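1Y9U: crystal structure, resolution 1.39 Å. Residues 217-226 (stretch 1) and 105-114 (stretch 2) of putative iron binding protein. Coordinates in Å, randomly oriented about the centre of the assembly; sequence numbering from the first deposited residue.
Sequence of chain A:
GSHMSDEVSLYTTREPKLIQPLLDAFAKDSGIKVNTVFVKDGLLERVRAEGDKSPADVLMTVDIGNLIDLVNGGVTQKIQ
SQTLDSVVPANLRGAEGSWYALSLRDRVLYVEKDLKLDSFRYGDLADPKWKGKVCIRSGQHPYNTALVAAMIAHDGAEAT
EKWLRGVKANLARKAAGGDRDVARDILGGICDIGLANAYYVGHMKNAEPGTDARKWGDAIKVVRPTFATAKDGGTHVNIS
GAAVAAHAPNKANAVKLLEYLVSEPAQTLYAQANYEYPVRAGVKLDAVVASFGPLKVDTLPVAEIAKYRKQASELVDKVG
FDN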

# COMPACT_ATOMS: atom_id res chain seq x y z
N GLY A 217 16.21 -11.04 5.26
CA GLY A 217 16.32 -10.25 4.04
C GLY A 217 17.38 -10.81 3.09
O GLY A 217 17.18 -10.86 1.88
N ASP A 218 18.51 -11.26 3.64
CA ASP A 218 19.58 -11.78 2.81
C ASP A 218 19.17 -13.08 2.11
O ASP A 218 19.76 -13.44 1.08
CB ASP A 218 20.84 -12.05 3.63
CG ASP A 218 21.67 -10.83 3.89
OD1 ASP A 218 21.32 -9.69 3.50
OD2 ASP A 218 22.75 -10.95 4.52
N ALA A 219 18.18 -13.79 2.65
CA ALA A 219 17.79 -15.09 2.12
C ALA A 219 16.96 -15.00 0.84
O ALA A 219 16.78 -16.03 0.17
CB ALA A 219 16.99 -15.83 3.16
N ILE A 220 16.44 -13.82 0.51
CA ILE A 220 15.45 -13.65 -0.53
C ILE A 220 15.84 -12.57 -1.53
O ILE A 220 16.68 -11.71 -1.29
CB ILE A 220 14.03 -13.32 0.06
CG1 ILE A 220 13.98 -11.98 0.80
CG2 ILE A 220 13.57 -14.45 0.97
CD1 ILE A 220 12.57 -11.43 0.95
N LYS A 221 15.16 -12.64 -2.66
CA LYS A 221 15.11 -11.57 -3.63
C LYS A 221 13.65 -11.28 -3.95
O LYS A 221 12.75 -12.08 -3.65
CB LYS A 221 15.87 -11.93 -4.91
CG LYS A 221 15.31 -13.13 -5.67
CD LYS A 221 16.19 -13.53 -6.86
CE LYS A 221 15.71 -14.81 -7.44
NZ LYS A 221 16.58 -15.26 -8.56
N VAL A 222 13.41 -10.14 -4.56
CA VAL A 222 12.08 -9.73 -4.99
C VAL A 222 11.93 -9.93 -6.50
O VAL A 222 12.78 -9.53 -7.30
CB VAL A 222 11.82 -8.25 -4.63
CG1 VAL A 222 10.62 -7.69 -5.36
CG2 VAL A 222 11.66 -8.10 -3.14
N VAL A 223 10.81 -10.55 -6.86
CA VAL A 223 10.33 -10.53 -8.24
C VAL A 223 8.94 -9.89 -8.17
O VAL A 223 8.10 -10.34 -7.39
CB VAL A 223 10.26 -11.95 -8.85
CG1 VAL A 223 9.60 -11.93 -10.21
CG2 VAL A 223 11.66 -12.52 -8.97
N ARG A 224 8.72 -8.85 -8.96
CA ARG A 224 7.42 -8.18 -8.99
C ARG A 224 6.53 -8.83 -10.04
O ARG A 224 6.80 -8.69 -11.24
CB ARG A 224 7.58 -6.70 -9.34
CG ARG A 224 8.36 -5.88 -8.31
CD ARG A 224 7.90 -4.48 -8.29
NE ARG A 224 8.56 -3.55 -7.40
CZ ARG A 224 9.59 -2.77 -7.74
NH1 ARG A 224 10.22 -2.93 -8.89
NH2 ARG A 224 10.03 -1.85 -6.89
N PRO A 225 5.49 -9.54 -9.63
CA PRO A 225 4.58 -10.13 -10.62
C PRO A 225 3.76 -9.08 -11.32
O PRO A 225 3.59 -7.96 -10.83
CB PRO A 225 3.67 -11.04 -9.79
CG PRO A 225 4.34 -11.16 -8.45
CD PRO A 225 5.05 -9.85 -8.26
N THR A 226 3.22 -9.45 -12.48
CA THR A 226 2.24 -8.63 -13.17
C THR A 226 0.99 -9.42 -13.44
O THR A 226 0.97 -10.65 -13.40
CB THR A 226 2.80 -8.12 -14.48
OG1 THR A 226 3.17 -9.23 -15.32
CG2 THR A 226 4.07 -7.27 -14.26
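Stretch 2, residues 105-114: RDRVLYVEKD

Stretch 2 lies on stretch 1 as an antiparallel β-strand neighbour, joined by a two-pair backbone ladder and closed at one end by an arginine–aspartate salt bridge. Residues 105-112 are extended throughout and pair with the shorter strand 220-223; the N-to-C directions make an angle of 143°, and the axes approach to 4.5 Å, so the strands are antiparallel but distinctly skewed.

The register follows from the hydrogen bonds. Lys221 faces Val111, with Lys221 N to Val111 O at 2.8 Å and Val111 N to Lys221 O at 2.9 Å; two residues on, Val223 faces Leu109, with Val223 N to Leu109 O at 3.0 Å and Leu109 N to Val223 O at 2.9 Å. Between them Val222 and Tyr110 form a non-hydrogen-bonded pair, CA to CA 5.0 Å. Past the Ile220–Glu112 pair, whose side chains diverge, Lys113 N still donates to Ala219 O at 3.0 Å, and a water links Ala219 O to Glu112 OE2.

Side chains pack on both faces of this ladder. On the face carrying Lys221, Val223, Leu109 and Val111, Val223 CG2 meets Val111 CG2 at 3.9 Å, while the all-trans outer part of Lys221 runs past Val111, CE to CG1 3.8 Å. On the face of Val222 and Tyr110, Val222 CG1 touches Val108 CG2 at 3.8 Å. Ile220 CD1 lies 4.0 Å from the centroid of the Tyr110 ring, 25° off its normal, which places the methyl over the ring face as a CH-π contact.

Beyond strand 220-223, Pro225 CG packs 4.0 Å from Leu109 CB. Although the CA-to-CB bond of Arg224 points away, its side chain returns: NE reaches Asp106 OD2 at 2.8 Å, near the guanidinium plane, and a water bridges Arg224 NH2 and Asp106 OD1.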

# COMPACT_ATOMS: atom_id res chain seq x y z
N ARG A 105 2.24 0.72 -2.40
CA ARG A 105 2.52 -0.47 -1.60
C ARG A 105 2.27 -1.69 -2.48
O ARG A 105 1.17 -2.23 -2.50
CB ARG A 105 1.61 -0.44 -0.40
CG ARG A 105 1.98 0.70 0.56
CD ARG A 105 0.90 1.09 1.51
NE ARG A 105 0.43 0.00 2.35
CZ ARG A 105 0.90 -0.30 3.56
NH1 ARG A 105 1.87 0.38 4.14
NH2 ARG A 105 0.36 -1.31 4.21
N ASP A 106 3.31 -2.09 -3.20
CA ASP A 106 3.25 -3.18 -4.14
C ASP A 106 3.36 -4.52 -3.48
O ASP A 106 4.17 -4.73 -2.56
CB ASP A 106 4.27 -3.04 -5.28
CG ASP A 106 5.70 -2.80 -4.84
OD1 ASP A 106 5.95 -1.98 -3.95
OD2 ASP A 106 6.62 -3.36 -5.44
N ARG A 107 2.52 -5.44 -3.95
CA ARG A 107 2.48 -6.78 -3.41
C ARG A 107 3.20 -7.69 -4.39
O ARG A 107 2.80 -7.82 -5.54
CB ARG A 107 1.05 -7.22 -3.14
CG ARG A 107 0.95 -8.48 -2.30
CD ARG A 107 -0.31 -8.52 -1.42
NE ARG A 107 -0.36 -9.61 -0.45
CZ ARG A 107 0.33 -9.62 0.69
NH1 ARG A 107 1.16 -8.63 0.99
NH2 ARG A 107 0.19 -10.62 1.53
N VAL A 108 4.32 -8.24 -3.94
CA VAL A 108 5.29 -8.89 -4.82
C VAL A 108 5.54 -10.34 -4.40
O VAL A 108 4.92 -10.85 -3.49
CB VAL A 108 6.60 -8.05 -4.84
CG1 VAL A 108 6.32 -6.59 -5.24
CG2 VAL A 108 7.31 -8.08 -3.49
N LEU A 109 6.46 -10.99 -5.10
CA LEU A 109 6.85 -12.35 -4.81
C LEU A 109 8.22 -12.35 -4.15
O LEU A 109 9.19 -11.86 -4.71
CB LEU A 109 6.91 -13.17 -6.10
CG LEU A 109 6.92 -14.69 -5.92
CD1 LEU A 109 5.56 -15.23 -5.44
CD2 LEU A 109 7.35 -15.39 -7.20
N TYR A 110 8.29 -12.84 -2.92
CA TYR A 110 9.57 -13.13 -2.29
C TYR A 110 10.04 -14.45 -2.83
O TYR A 110 9.24 -15.37 -2.93
CB TYR A 110 9.44 -13.26 -0.79
CG TYR A 110 9.03 -12.02 0.00
CD1 TYR A 110 8.68 -10.81 -0.60
CD2 TYR A 110 8.98 -12.09 1.41
CE1 TYR A 110 8.28 -9.73 0.18
CE2 TYR A 110 8.60 -11.02 2.17
CZ TYR A 110 8.28 -9.82 1.55
OH TYR A 110 7.82 -8.78 2.34
N VAL A 111 11.32 -14.55 -3.19
CA VAL A 111 11.87 -15.72 -3.85
C VAL A 111 13.19 -16.09 -3.20
O VAL A 111 14.03 -15.22 -2.98
CB VAL A 111 12.10 -15.44 -5.35
CG1 VAL A 111 12.69 -16.65 -6.05
CG2 VAL A 111 10.80 -14.96 -6.02
N GLU A 112 13.41 -17.38 -2.95
CA GLU A 112 14.71 -17.83 -2.46
C GLU A 112 15.79 -17.24 -3.35
O GLU A 112 15.66 -17.26 -4.58
CB GLU A 112 14.77 -19.35 -2.48
CG GLU A 112 15.83 -19.95 -1.57
CD GLU A 112 17.25 -19.91 -2.12
OE1 GLU A 112 17.42 -19.90 -3.36
OE2 GLU A 112 18.18 -19.87 -1.28
N LYS A 113 16.87 -16.73 -2.76
CA LYS A 113 17.78 -15.86 -3.48
C LYS A 113 18.41 -16.45 -4.74
O LYS A 113 18.74 -15.71 -5.66
CB LYS A 113 18.88 -15.35 -2.55
CG LYS A 113 19.83 -16.46 -2.08
CD LYS A 113 20.77 -15.98 -0.99
CE LYS A 113 21.71 -17.08 -0.50
NZ LYS A 113 22.73 -17.44 -1.53
N ASP A 114 18.56 -17.77 -4.80
CA ASP A 114 19.20 -18.40 -5.95
C ASP A 114 18.26 -19.18 -6.86
O ASP A 114 18.69 -19.83 -7.81
CB ASP A 114 20.30 -19.34 -5.49
CG ASP A 114 21.41 -18.60 -4.78
OD1 ASP A 114 21.89 -17.60 -5.36
OD2 ASP A 114 21.85 -18.98 -3.67
O HOH W 1 8.80 -1.38 -4.40
O HOH W 2 17.92 -18.49 0.99